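Side-chain contacts in Udp-n-acetylglucosamine pyrophosphorylase (Trypanosoma brucei, PDB 4BQH), which probably catalyses the formation of UDP-N-acetylglucosamine and diphosphate from UTP and N-acetylglucosamine 1-phosphate: residues A[13-16]-A[17-20]; A[266-270]-A[271-275]; A[347-350]-A[351-355]; A[360-363]-A[364-368]. All blocks are in the same frame, centred on the assembly; numbering follows the deposited sequence.

Interaction 1: A[13-16]-A[17-20]; sequences QRLT and GANQ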
ATOM      1  N   GLN A  13     -23.201   1.363 -25.154  1.00 20.30           N
ATOM      2  CA  GLN A  13     -22.985   2.814 -25.210  1.00 21.34           C
ATOM      3  C   GLN A  13     -21.506   3.128 -24.981  1.00 20.95           C
ATOM      4  O   GLN A  13     -20.888   3.901 -25.737  1.00 19.91           O
ATOM      5  CB  GLN A  13     -23.864   3.521 -24.167  1.00 23.57           C
ATOM      6  CG  GLN A  13     -24.020   5.026 -24.374  1.00 26.84           C
ATOM      7  CD  GLN A  13     -25.027   5.669 -23.421  1.00 28.25           C
ATOM      8  N   ARG A  14     -20.928   2.485 -23.966  1.00 19.38           N
ATOM      9  CA  ARG A  14     -19.496   2.689 -23.674  1.00 18.96           C
ATOM     10  C   ARG A  14     -18.573   2.313 -24.821  1.00 20.24           C
ATOM     11  O   ARG A  14     -17.548   2.950 -24.986  1.00 20.92           O
ATOM     12  CB  ARG A  14     -19.077   1.980 -22.397  1.00 17.40           C
ATOM     13  CG  ARG A  14     -19.703   2.587 -21.149  1.00 16.47           C
ATOM     14  CD  ARG A  14     -19.405   1.758 -19.926  1.00 17.07           C
ATOM     15  NE  ARG A  14     -17.957   1.685 -19.698  1.00 15.43           N
ATOM     16  CZ  ARG A  14     -17.363   0.785 -18.927  1.00 15.93           C
ATOM     17  NH1 ARG A  14     -18.081  -0.136 -18.293  1.00 14.73           N
ATOM     18  NH2 ARG A  14     -16.036   0.801 -18.801  1.00 15.07           N
ATOM     19  N   LEU A  15     -18.942   1.309 -25.621  1.00 19.80           N
ATOM     20  CA  LEU A  15     -18.091   0.868 -26.736  1.00 21.54           C
ATOM     21  C   LEU A  15     -18.422   1.483 -28.100  1.00 23.54           C
ATOM     22  O   LEU A  15     -17.679   1.282 -29.068  1.00 24.79           O
ATOM     23  CB  LEU A  15     -18.040  -0.671 -26.817  1.00 21.72           C
ATOM     24  CG  LEU A  15     -17.059  -1.408 -25.873  1.00 21.10           C
ATOM     25  CD1 LEU A  15     -15.604  -1.113 -26.240  1.00 21.06           C
ATOM     26  CD2 LEU A  15     -17.290  -1.081 -24.404  1.00 22.27           C
ATOM     27  N   THR A  16     -19.525   2.222 -28.182  1.00 22.41           N
ATOM     28  CA  THR A  16     -19.894   2.880 -29.431  1.00 23.49           C
ATOM     29  C   THR A  16     -18.938   4.030 -29.744  1.00 22.54           C
ATOM     30  O   THR A  16     -18.723   4.894 -28.897  1.00 22.88           O
ATOM     31  CB  THR A  16     -21.346   3.384 -29.382  1.00 24.20           C
ATOM     32  OG1 THR A  16     -22.214   2.258 -29.232  1.00 25.36           O
ATOM     33  CG2 THR A  16     -21.699   4.131 -30.677  1.00 24.34           C
ATOM     34  N   GLY A  17     -18.341   4.007 -30.933  1.00 23.20           N
ATOM     35  CA  GLY A  17     -17.426   5.077 -31.369  1.00 24.07           C
ATOM     36  C   GLY A  17     -16.050   4.993 -30.720  1.00 24.54           C
ATOM     37  O   GLY A  17     -15.267   5.940 -30.789  1.00 24.99           O
ATOM     38  N   ALA A  18     -15.750   3.845 -30.103  1.00 25.73           N
ATOM     39  CA  ALA A  18     -14.476   3.635 -29.369  1.00 23.10           C
ATOM     40  C   ALA A  18     -13.328   2.997 -30.169  1.00 21.66           C
ATOM     41  O   ALA A  18     -12.261   2.701 -29.615  1.00 20.89           O
ATOM     42  CB  ALA A  18     -14.734   2.851 -28.087  1.00 23.62           C
ATOM     43  N   ASN A  19     -13.524   2.808 -31.471  1.00 22.32           N
ATOM     44  CA  ASN A  19     -12.518   2.181 -32.334  1.00 22.57           C
ATOM     45  C   ASN A  19     -12.170   0.751 -31.896  1.00 20.90           C
ATOM     46  O   ASN A  19     -11.059   0.267 -32.121  1.00 20.41           O
ATOM     47  CB  ASN A  19     -11.257   3.052 -32.458  1.00 26.29           C
ATOM     48  CG  ASN A  19     -11.435   4.193 -33.435  1.00 31.52           C
ATOM     49  OD1 ASN A  19     -10.967   5.304 -33.192  1.00 35.13           O
ATOM     50  ND2 ASN A  19     -12.115   3.925 -34.545  1.00 30.32           N
ATOM     51  N   GLN A  20     -13.129   0.077 -31.269  1.00 17.68           N
ATOM     52  CA  GLN A  20     -12.927  -1.290 -30.807  1.00 17.29           C
ATOM     53  C   GLN A  20     -14.138  -2.114 -31.237  1.00 17.65           C
ATOM     54  O   GLN A  20     -14.758  -2.830 -30.442  1.00 17.63           O
ATOM     55  CB  GLN A  20     -12.713  -1.313 -29.278  1.00 15.79           C
ATOM     56  CG  GLN A  20     -11.411  -0.619 -28.842  1.00 15.89           C
ATOM     57  CD  GLN A  20     -10.147  -1.354 -29.265  1.00 16.02           C
ATOM     58  OE1 GLN A  20     -10.178  -2.541 -29.571  1.00 16.04           O
ATOM     59  NE2 GLN A  20      -9.015  -0.647 -29.276  1.00 15.15           N
TER
HETATM   60  O   HOH W   1     -15.893   0.583 -30.826  1.00 18.14           O
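Leu-15 lays its methyl CD1 slantwise against the first carbon of the Gln-20 side chain, with CD1 4.2 Å from CB, and the same methyl stands 4.5 Å from CB of Ala-18. This is light van der Waals contact. The Ala-18 methyl points back at Leu-15 and lies closer to its backbone than to its side chain: Ala-18 CB is 3.5 Å from Leu-15 O.

Between them the chain makes a type II beta turn from Leu-15 to Ala-18, with Gly-17 at a phi of 76°, as its third position requires. The closing bond, from Ala-18 N to Leu-15 O, is weak at 3.4 Å. A water does much of the work instead. It donates to Leu-15 O over 2.6 Å and accepts from Gln-20 N over 2.8 Å, with a further weak bond from Ala-18 N, so the carbonyl of Leu-15 is tied through water to Gln-20, the N-cap residue of helix 21-29.

Gln-20 keeps only CB near Leu-15. With chi1 at -66° and a second bend at chi2 of -68°, its chain carries the amide off to other partners: Ile-223 N on the oxygen, and Gly-221 O and Asn-55 OD1 on the nitrogen. Arg-14 likewise sends its guanidinium away from the turn, to the carbonyls of Ile-42, Leu-46 and Val-49, and its side chain lies about 7 Å from the bound inhibitor. Phe-51 of helix 51-64 packs on Arg-14, Leu-15 and Ala-18, while Thr-16 OG1 returns to Ile-12 O.

Interaction 2: A[266-270]-A[271-275]; sequences QHLRK and LGIAY. With SO4 (sulfate ion), chain D.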
ATOM      1  N   GLN A 266     -15.498  11.592  -2.315  1.00 14.12           N
ATOM      2  CA  GLN A 266     -16.460  12.540  -1.771  1.00 14.98           C
ATOM      3  C   GLN A 266     -16.952  12.107  -0.381  1.00 14.26           C
ATOM      4  O   GLN A 266     -17.088  12.941   0.499  1.00 14.80           O
ATOM      5  CB  GLN A 266     -17.625  12.715  -2.749  1.00 17.40           C
ATOM      6  CG  GLN A 266     -17.206  13.436  -4.038  1.00 20.21           C
ATOM      7  CD  GLN A 266     -18.306  13.448  -5.099  1.00 22.35           C
ATOM      8  OE1 GLN A 266     -18.720  12.403  -5.604  1.00 23.19           O
ATOM      9  NE2 GLN A 266     -18.772  14.647  -5.452  1.00 25.45           N
ATOM     10  N   HIS A 267     -17.200  10.812  -0.182  1.00 13.95           N
ATOM     11  CA  HIS A 267     -17.610  10.281   1.142  1.00 14.21           C
ATOM     12  C   HIS A 267     -16.544  10.571   2.173  1.00 14.19           C
ATOM     13  O   HIS A 267     -16.846  10.971   3.297  1.00 13.32           O
ATOM     14  CB  HIS A 267     -17.852   8.783   1.067  1.00 15.71           C
ATOM     15  CG  HIS A 267     -19.096   8.396   0.293  1.00 17.89           C
ATOM     16  ND1 HIS A 267     -19.591   7.137   0.290  1.00 19.61           N
ATOM     17  CD2 HIS A 267     -19.968   9.158  -0.475  1.00 19.66           C
ATOM     18  CE1 HIS A 267     -20.694   7.094  -0.478  1.00 19.97           C
ATOM     19  NE2 HIS A 267     -20.929   8.327  -0.937  1.00 20.20           N
ATOM     20  N   LEU A 268     -15.282  10.389   1.789  1.00 12.62           N
ATOM     21  CA  LEU A 268     -14.176  10.647   2.737  1.00 13.65           C
ATOM     22  C   LEU A 268     -14.043  12.128   3.092  1.00 13.51           C
ATOM     23  O   LEU A 268     -13.780  12.470   4.241  1.00 13.86           O
ATOM     24  CB  LEU A 268     -12.853  10.127   2.164  1.00 14.46           C
ATOM     25  CG  LEU A 268     -12.729   8.613   1.975  1.00 15.61           C
ATOM     26  CD1 LEU A 268     -11.410   8.305   1.266  1.00 16.40           C
ATOM     27  CD2 LEU A 268     -12.862   7.839   3.274  1.00 15.46           C
ATOM     28  N   ARG A 269     -14.235  12.998   2.111  1.00 14.25           N
ATOM     29  CA  ARG A 269     -14.196  14.440   2.377  1.00 16.61           C
ATOM     30  C   ARG A 269     -15.264  14.802   3.418  1.00 17.22           C
ATOM     31  O   ARG A 269     -14.989  15.538   4.363  1.00 16.33           O
ATOM     32  CB  ARG A 269     -14.421  15.227   1.089  1.00 18.04           C
ATOM     33  CG  ARG A 269     -14.344  16.739   1.277  1.00 22.67           C
ATOM     34  CD  ARG A 269     -14.523  17.458  -0.053  1.00 25.57           C
ATOM     35  NE  ARG A 269     -13.516  17.050  -1.035  1.00 30.59           N
ATOM     36  CZ  ARG A 269     -13.777  16.398  -2.169  1.00 32.77           C
ATOM     37  NH1 ARG A 269     -15.026  16.072  -2.500  1.00 36.11           N
ATOM     38  NH2 ARG A 269     -12.784  16.084  -2.987  1.00 34.54           N
ATOM     39  N   LYS A 270     -16.464  14.256   3.240  1.00 17.61           N
ATOM     40  CA  LYS A 270     -17.566  14.485   4.200  1.00 19.67           C
ATOM     41  C   LYS A 270     -17.263  13.959   5.597  1.00 19.01           C
ATOM     42  O   LYS A 270     -17.704  14.552   6.579  1.00 20.71           O
ATOM     43  CB  LYS A 270     -18.873  13.884   3.684  1.00 21.85           C
ATOM     44  CG  LYS A 270     -19.521  14.717   2.598  1.00 25.48           C
ATOM     45  CD  LYS A 270     -20.753  14.028   2.027  1.00 29.86           C
ATOM     46  CE  LYS A 270     -21.412  14.913   0.974  1.00 32.57           C
ATOM     47  NZ  LYS A 270     -22.852  14.580   0.752  1.00 35.48           N
ATOM     48  N   LEU A 271     -16.508  12.864   5.693  1.00 17.62           N
ATOM     49  CA  LEU A 271     -16.046  12.325   6.977  1.00 18.30           C
ATOM     50  C   LEU A 271     -14.896  13.100   7.611  1.00 18.10           C
ATOM     51  O   LEU A 271     -14.507  12.796   8.724  1.00 22.57           O
ATOM     52  CB  LEU A 271     -15.642  10.852   6.851  1.00 18.81           C
ATOM     53  CG  LEU A 271     -16.769   9.838   6.637  1.00 20.43           C
ATOM     54  CD1 LEU A 271     -16.197   8.493   6.199  1.00 20.98           C
ATOM     55  CD2 LEU A 271     -17.602   9.687   7.910  1.00 21.41           C
ATOM     56  N   GLY A 272     -14.359  14.094   6.923  1.00 17.62           N
ATOM     57  CA  GLY A 272     -13.281  14.932   7.481  1.00 15.51           C
ATOM     58  C   GLY A 272     -11.886  14.337   7.349  1.00 14.57           C
ATOM     59  O   GLY A 272     -10.948  14.770   8.031  1.00 14.85           O
ATOM     60  N   ILE A 273     -11.736  13.367   6.448  1.00 12.76           N
ATOM     61  CA  ILE A 273     -10.413  12.782   6.171  1.00 11.87           C
ATOM     62  C   ILE A 273      -9.497  13.836   5.532  1.00 11.41           C
ATOM     63  O   ILE A 273      -9.884  14.513   4.571  1.00 11.61           O
ATOM     64  CB  ILE A 273     -10.517  11.557   5.236  1.00 11.47           C
ATOM     65  CG1 ILE A 273     -11.288  10.424   5.913  1.00 11.56           C
ATOM     66  CG2 ILE A 273      -9.129  11.100   4.733  1.00 10.85           C
ATOM     67  CD1 ILE A 273     -10.610   9.872   7.154  1.00 11.12           C
ATOM     68  N   ALA A 274      -8.292  13.964   6.080  1.00 10.30           N
ATOM     69  CA  ALA A 274      -7.297  14.896   5.573  1.00 10.34           C
ATOM     70  C   ALA A 274      -6.173  14.186   4.834  1.00 10.29           C
ATOM     71  O   ALA A 274      -5.592  14.764   3.903  1.00 10.36           O
ATOM     72  CB  ALA A 274      -6.704  15.723   6.711  1.00 10.62           C
ATOM     73  N   TYR A 275      -5.817  12.975   5.271  1.00 10.02           N
ATOM     74  CA  TYR A 275      -4.721  12.214   4.635  1.00 10.10           C
ATOM     75  C   TYR A 275      -5.101  10.769   4.441  1.00  9.36           C
ATOM     76  O   TYR A 275      -5.796  10.192   5.274  1.00  9.82           O
ATOM     77  CB  TYR A 275      -3.435  12.243   5.464  1.00 11.20           C
ATOM     78  CG  TYR A 275      -2.933  13.647   5.671  1.00 12.27           C
ATOM     79  CD1 TYR A 275      -2.102  14.259   4.733  1.00 12.92           C
ATOM     80  CD2 TYR A 275      -3.343  14.368   6.791  1.00 13.18           C
ATOM     81  CE1 TYR A 275      -1.655  15.584   4.940  1.00 13.99           C
ATOM     82  CE2 TYR A 275      -2.939  15.670   6.999  1.00 14.68           C
ATOM     83  CZ  TYR A 275      -2.090  16.271   6.091  1.00 14.73           C
ATOM     84  OH  TYR A 275      -1.705  17.584   6.348  1.00 14.85           O
TER
HETATM   85  S   SO4 D1540     -19.263   4.036   1.710  1.00 24.62           S
HETATM   86  O1  SO4 D1540     -18.289   2.933   1.838  1.00 22.65           O
HETATM   87  O2  SO4 D1540     -19.693   4.199   0.295  1.00 25.52           O
HETATM   88  O3  SO4 D1540     -18.629   5.285   2.172  1.00 22.22           O
HETATM   89  O4  SO4 D1540     -20.484   3.700   2.486  1.00 23.51           O
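Helix 264-270 ends in a Schellman motif, with Ile-273 N bonded to Leu-268 O at 3.1 Å (158° at the hydrogen) and Gly-272 turned to a phi of 83°. Gly-272 N supplies the motif's second bond, to Arg-269 O at 3.0 Å, approaching from well above the carbonyl plane, while Leu-271 N still makes a helical bond to His-267 O at 3.1 Å.

The side chains close the motif in its classic way, with the residue after the glycine folded back on one from the last helical turn. Leu-268 and Ile-273 meet at a slant, CD2 of the leucine 4.0 Å from CG1 of the isoleucine, while Ile-273 CB also sits 3.5 Å from Leu-268 O. Leu-271 adds a looser touch, its CD1 4.5 Å from Leu-268 CD2.

His-267 turns its ring away to hold a sulfate, probably picked up from the crystallisation solution. The sulfur lies in the ring plane at its edge, and ND1 donates to O3 over 2.8 Å at 161°, with a second, weak bond to O2. Arg-249 and His-206 also bind this anion, and Thr-251 OG1 pairs with His-267 NE2, which together fix the ring's rotation; the negative charge would be expected to stabilise a protonated imidazole.

Leu-268 and Ile-273 face strand 175-180 through Leu-177 and Gln-175, Ile-273 also meets Ala-115 of strand 114-119, and the chain runs straight on into strand 275-280 of the central sheet.

Interaction 3: A[347-350]-A[351-355]; sequences TGEL and KFNCA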
ATOM      1  N   THR A 347      30.632  10.378   1.350  1.00 42.75           N
ATOM      2  CA  THR A 347      29.958   9.425   2.228  1.00 40.58           C
ATOM      3  C   THR A 347      30.199   7.974   1.826  1.00 38.25           C
ATOM      4  O   THR A 347      30.058   7.062   2.647  1.00 39.65           O
ATOM      5  CB  THR A 347      28.441   9.688   2.265  1.00 39.64           C
ATOM      6  OG1 THR A 347      27.864   9.380   0.989  1.00 36.68           O
ATOM      7  CG2 THR A 347      28.156  11.147   2.626  1.00 39.99           C
ATOM      8  N   GLY A 348      30.545   7.760   0.563  1.00 36.98           N
ATOM      9  CA  GLY A 348      30.671   6.407   0.033  1.00 34.64           C
ATOM     10  C   GLY A 348      29.317   5.766  -0.237  1.00 33.00           C
ATOM     11  O   GLY A 348      29.245   4.578  -0.544  1.00 34.74           O
ATOM     12  N   GLU A 349      28.241   6.546  -0.127  1.00 29.32           N
ATOM     13  CA  GLU A 349      26.890   6.031  -0.382  1.00 26.21           C
ATOM     14  C   GLU A 349      26.472   6.310  -1.826  1.00 22.48           C
ATOM     15  O   GLU A 349      26.918   7.300  -2.415  1.00 21.13           O
ATOM     16  CB  GLU A 349      25.889   6.649   0.606  1.00 29.11           C
ATOM     17  CG  GLU A 349      26.110   6.196   2.050  1.00 35.87           C
ATOM     18  CD  GLU A 349      25.058   6.688   3.033  1.00 40.30           C
ATOM     19  OE1 GLU A 349      24.369   7.700   2.761  1.00 45.63           O
ATOM     20  OE2 GLU A 349      24.924   6.058   4.106  1.00 46.45           O
ATOM     21  N   LEU A 350      25.621   5.447  -2.400  1.00 19.44           N
ATOM     22  CA  LEU A 350      25.088   5.685  -3.742  1.00 18.58           C
ATOM     23  C   LEU A 350      24.442   7.061  -3.811  1.00 17.28           C
ATOM     24  O   LEU A 350      23.808   7.500  -2.860  1.00 17.21           O
ATOM     25  CB  LEU A 350      24.038   4.630  -4.119  1.00 18.50           C
ATOM     26  CG  LEU A 350      24.449   3.173  -4.355  1.00 20.13           C
ATOM     27  CD1 LEU A 350      23.214   2.292  -4.313  1.00 19.78           C
ATOM     28  CD2 LEU A 350      25.159   2.980  -5.697  1.00 19.22           C
ATOM     29  N   LYS A 351      24.614   7.736  -4.949  1.00 17.55           N
ATOM     30  CA  LYS A 351      23.996   9.040  -5.184  1.00 17.61           C
ATOM     31  C   LYS A 351      22.473   8.906  -5.291  1.00 16.16           C
ATOM     32  O   LYS A 351      21.742   9.765  -4.795  1.00 16.12           O
ATOM     33  CB  LYS A 351      24.558   9.671  -6.472  1.00 21.61           C
ATOM     34  CG  LYS A 351      26.007  10.155  -6.336  1.00 23.15           C
ATOM     35  CD  LYS A 351      26.505  10.818  -7.624  1.00 25.19           C
ATOM     36  CE  LYS A 351      27.951  11.284  -7.486  1.00 27.19           C
ATOM     37  NZ  LYS A 351      28.569  11.551  -8.821  1.00 29.90           N
ATOM     38  N   PHE A 352      22.018   7.831  -5.929  1.00 14.81           N
ATOM     39  CA  PHE A 352      20.574   7.561  -6.042  1.00 13.45           C
ATOM     40  C   PHE A 352      20.239   6.463  -5.063  1.00 11.80           C
ATOM     41  O   PHE A 352      20.382   5.285  -5.366  1.00 12.10           O
ATOM     42  CB  PHE A 352      20.222   7.124  -7.454  1.00 14.29           C
ATOM     43  CG  PHE A 352      20.322   8.227  -8.477  1.00 15.14           C
ATOM     44  CD1 PHE A 352      19.213   9.031  -8.755  1.00 15.77           C
ATOM     45  CD2 PHE A 352      21.508   8.445  -9.178  1.00 15.88           C
ATOM     46  CE1 PHE A 352      19.288  10.042  -9.712  1.00 16.80           C
ATOM     47  CE2 PHE A 352      21.588   9.463 -10.133  1.00 16.29           C
ATOM     48  CZ  PHE A 352      20.479  10.256 -10.399  1.00 16.50           C
ATOM     49  N   ASN A 353      19.803   6.861  -3.872  1.00 11.33           N
ATOM     50  CA  ASN A 353      19.736   5.923  -2.753  1.00 10.74           C
ATOM     51  C   ASN A 353      18.391   5.965  -2.021  1.00 10.43           C
ATOM     52  O   ASN A 353      18.288   5.557  -0.872  1.00  9.86           O
ATOM     53  CB  ASN A 353      20.887   6.230  -1.772  1.00 11.31           C
ATOM     54  CG  ASN A 353      21.211   5.048  -0.870  1.00 11.50           C
ATOM     55  OD1 ASN A 353      21.113   3.888  -1.286  1.00 11.99           O
ATOM     56  ND2 ASN A 353      21.642   5.345   0.351  1.00 12.11           N
ATOM     57  N   CYS A 354      17.351   6.460  -2.693  1.00  9.82           N
ATOM     58  CA  CYS A 354      16.001   6.451  -2.079  1.00 10.40           C
ATOM     59  C   CYS A 354      15.133   5.488  -2.862  1.00 10.26           C
ATOM     60  O   CYS A 354      14.468   5.884  -3.819  1.00 10.18           O
ATOM     61  CB  CYS A 354      15.389   7.856  -2.064  1.00 11.09           C
ATOM     62  SG  CYS A 354      16.308   9.008  -1.011  1.00 13.79           S
ATOM     63  N   ALA A 355      15.185   4.215  -2.485  1.00 10.21           N
ATOM     64  CA  ALA A 355      14.402   3.176  -3.186  1.00 10.10           C
ATOM     65  C   ALA A 355      12.914   3.208  -2.827  1.00  9.80           C
ATOM     66  O   ALA A 355      12.531   3.357  -1.660  1.00  9.54           O
ATOM     67  CB  ALA A 355      14.990   1.795  -2.895  1.00 10.29           C
TER
HETATM   68  O   HOH W   2      21.578   8.119   1.474  1.00 25.97           O
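Van der Waals contact comes first: the side chains of Leu-350 and Asn-353 cross at about a right angle, the leucine methyl CD1 4.0 Å from the asparagine OD1. The backbone takes part too, since Asn-353 CB rests 3.4 Å from Leu-350 O. With chi1 of Asn-353 at -159°, CG swings to the far side from its own backbone N, which puts the amide beside the leucine side chain.

The polar link is indirect. Glu-349 OE1 and Asn-353 ND2 stand 4.3 Å apart, and a water beside them bridges the pair, donating to Glu-349 OE1 over 3.1 Å and accepting from Asn-353 ND2 over 3.0 Å. The other end of that amide is engaged, OD1 taking the N-H of Lys-311, so the flip state of the group is well defined. Two residues earlier, Thr-347 OG1 accepts from Glu-349 N at 3.1 Å in an ST turn, helping to hold the backbone from which the glutamate springs.

Charge pairing lies outside the two segments: Lys-351 runs out extended to a salt bridge with Glu-342. Both segments belong to the long connection between strands 327-331 and 355-357.

No direct hydrogen bond joins 347-350 to 351-355. A water bridge and van der Waals contact between a leucine methyl and an amide oxygen hold this surface loop, so its shape probably owes as much to Lys-311 and Glu-342 as to the contact itself.

Interaction 4: A[360-363]-A[364-368]; sequences NLCS and LHFMS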
ATOM      1  N   ASN A 360       3.039   5.381   0.717  1.00 10.81           N
ATOM      2  CA  ASN A 360       2.789   6.804   0.467  1.00 10.76           C
ATOM      3  C   ASN A 360       1.763   7.376   1.421  1.00 10.58           C
ATOM      4  O   ASN A 360       0.883   6.664   1.913  1.00 10.08           O
ATOM      5  CB  ASN A 360       2.244   7.083  -0.948  1.00 12.52           C
ATOM      6  CG  ASN A 360       3.073   6.477  -2.069  1.00 13.73           C
ATOM      7  OD1 ASN A 360       4.309   6.364  -2.015  1.00 14.67           O
ATOM      8  ND2 ASN A 360       2.391   6.161  -3.133  1.00 14.56           N
ATOM      9  N   LEU A 361       1.874   8.675   1.669  1.00  9.85           N
ATOM     10  CA  LEU A 361       0.840   9.372   2.421  1.00  9.78           C
ATOM     11  C   LEU A 361       0.438  10.577   1.592  1.00 10.08           C
ATOM     12  O   LEU A 361       1.275  11.416   1.272  1.00 10.04           O
ATOM     13  CB  LEU A 361       1.392   9.783   3.791  1.00 10.62           C
ATOM     14  CG  LEU A 361       0.388  10.443   4.727  1.00 11.47           C
ATOM     15  CD1 LEU A 361      -0.646   9.444   5.215  1.00 11.46           C
ATOM     16  CD2 LEU A 361       1.117  10.978   5.930  1.00 12.74           C
ATOM     17  N   CYS A 362      -0.835  10.666   1.217  1.00  9.60           N
ATOM     18  CA  CYS A 362      -1.271  11.734   0.339  1.00  9.58           C
ATOM     19  C   CYS A 362      -2.393  12.525   0.986  1.00  9.32           C
ATOM     20  O   CYS A 362      -3.254  11.939   1.639  1.00  9.32           O
ATOM     21  CB  CYS A 362      -1.802  11.154  -0.964  1.00 10.43           C
ATOM     22  SG  CYS A 362      -0.543  10.241  -1.882  1.00 12.98           S
ATOM     23  N   SER A 363      -2.403  13.844   0.772  1.00  9.39           N
ATOM     24  CA  SER A 363      -3.552  14.640   1.201  1.00  9.53           C
ATOM     25  C   SER A 363      -4.796  14.237   0.398  1.00 10.01           C
ATOM     26  O   SER A 363      -4.714  13.766  -0.747  1.00  9.49           O
ATOM     27  CB  SER A 363      -3.295  16.142   1.001  1.00  9.67           C
ATOM     28  OG  SER A 363      -3.242  16.466  -0.381  1.00  9.99           O
ATOM     29  N   LEU A 364      -5.958  14.469   0.973  1.00  9.98           N
ATOM     30  CA  LEU A 364      -7.179  14.222   0.220  1.00 11.80           C
ATOM     31  C   LEU A 364      -7.283  15.176  -0.976  1.00 11.74           C
ATOM     32  O   LEU A 364      -7.749  14.785  -2.042  1.00 11.27           O
ATOM     33  CB  LEU A 364      -8.422  14.318   1.121  1.00 12.46           C
ATOM     34  CG  LEU A 364      -9.629  13.591   0.498  1.00 13.00           C
ATOM     35  CD1 LEU A 364      -9.452  12.076   0.495  1.00 14.76           C
ATOM     36  CD2 LEU A 364     -10.910  13.933   1.245  1.00 14.11           C
ATOM     37  N   HIS A 365      -6.807  16.406  -0.818  1.00 12.51           N
ATOM     38  CA  HIS A 365      -6.711  17.334  -1.950  1.00 13.13           C
ATOM     39  C   HIS A 365      -5.890  16.751  -3.076  1.00 11.97           C
ATOM     40  O   HIS A 365      -6.313  16.817  -4.245  1.00 11.26           O
ATOM     41  CB  HIS A 365      -6.092  18.671  -1.531  1.00 16.38           C
ATOM     42  CG  HIS A 365      -6.207  19.761  -2.587  1.00 19.20           C
ATOM     43  ND1 HIS A 365      -5.760  21.012  -2.385  1.00 22.67           N
ATOM     44  CD2 HIS A 365      -6.787  19.757  -3.855  1.00 22.40           C
ATOM     45  CE1 HIS A 365      -5.997  21.763  -3.483  1.00 22.59           C
ATOM     46  NE2 HIS A 365      -6.612  21.000  -4.382  1.00 23.08           N
ATOM     47  N   PHE A 366      -4.718  16.182  -2.750  1.00 10.46           N
ATOM     48  CA  PHE A 366      -3.919  15.530  -3.804  1.00  9.39           C
ATOM     49  C   PHE A 366      -4.678  14.375  -4.455  1.00  9.41           C
ATOM     50  O   PHE A 366      -4.639  14.228  -5.682  1.00  8.88           O
ATOM     51  CB  PHE A 366      -2.538  15.047  -3.310  1.00  9.46           C
ATOM     52  CG  PHE A 366      -1.751  14.340  -4.381  1.00  9.20           C
ATOM     53  CD1 PHE A 366      -1.122  15.067  -5.380  1.00  9.34           C
ATOM     54  CD2 PHE A 366      -1.715  12.943  -4.449  1.00  9.59           C
ATOM     55  CE1 PHE A 366      -0.447  14.412  -6.411  1.00  9.17           C
ATOM     56  CE2 PHE A 366      -1.001  12.302  -5.466  1.00  9.06           C
ATOM     57  CZ  PHE A 366      -0.365  13.042  -6.436  1.00  8.93           C
ATOM     58  N   MET A 367      -5.327  13.532  -3.646  1.00  9.25           N
ATOM     59  CA  MET A 367      -6.059  12.404  -4.241  1.00  9.96           C
ATOM     60  C   MET A 367      -7.095  12.903  -5.249  1.00 10.74           C
ATOM     61  O   MET A 367      -7.281  12.305  -6.316  1.00 10.67           O
ATOM     62  CB  MET A 367      -6.699  11.540  -3.163  1.00 10.43           C
ATOM     63  CG  MET A 367      -5.686  10.920  -2.195  1.00 11.43           C
ATOM     64  SD  MET A 367      -4.371   9.961  -2.961  1.00 13.51           S
ATOM     65  CE  MET A 367      -5.298   8.534  -3.557  1.00 12.13           C
ATOM     66  N   SER A 368      -7.794  13.974  -4.884  1.00 10.92           N
ATOM     67  CA  SER A 368      -8.777  14.615  -5.766  0.50 11.16           C
ATOM     68  C   SER A 368      -8.159  15.185  -7.040  1.00 11.02           C
ATOM     69  O   SER A 368      -8.650  14.962  -8.146  1.00 10.72           O
ATOM     70  CB  SER A 368      -9.479  15.750  -5.012  0.50 11.89           C
ATOM     71  OG  SER A 368     -10.195  15.243  -3.902  0.50 12.77           O
TER
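Ser-363 caps the start of helix 364-374: its OG takes the N-H of Phe-366 at 2.8 Å and 159°. The hydroxyl gets there because chi1 of 68° sets OG between the backbone N and the carbonyl carbon, a crowded position that faces the first turn. The same OG is hydrogen-bonded to His-303 ND1, so this buried oxygen has two partners. Ser-363 O is satisfied too, by Met-367 N at 3.0 Å in the first helical bond. Leu-364 N, one of the helix's leading donors, finds Ala-274 O outside the two segments. Further on, Leu-364 O accepts Ser-368 N at 3.0 Å; a second bond from Ser-368 OG, reaching the opposite face of that carbonyl, is less certain because this serine has two conformers.

Cys-362 supplies the apolar side of the junction. Its SG lies obliquely to the Phe-366 ring, 3.9 Å from CD2, a sulfur-aromatic contact. Its CB meets Met-367 SD at 3.5 Å; the methionine chain, bent at chi2 and chi3, brings its sulfur back over the strand end. Beyond it, Met-367 packs on Val-241, Phe-242 and Leu-245 of helix 241-246.

Strand and helix meet almost perpendicularly, at 86°, without any intervening loop. The motif is a serine N-cap at a strand-to-helix junction, here on a strand antiparallel to both its neighbours in the mixed central sheet of this GT-A-clan enzyme.

Interactions 2 and 4 touch and work on one part of the fold: Ala-274 O reaches Leu-364 N, and Arg-269 packs on Leu-364, so the end of one helix and the start of another meet where strands 275-280 and 359-363 lie antiparallel. Interaction 4 is buried, with the capping hydroxyl and carbonyl of Ser-363 satisfied within the protein; interaction 2 is partly buried and carries a sulfate on His-267. Interaction 1, whose centre is about 32 to 34 Å from those of interactions 2 and 4, links two N-terminal helices by a tight turn, helped by water. Interaction 3 is a surface loop held by water as well, but without a helix at either end.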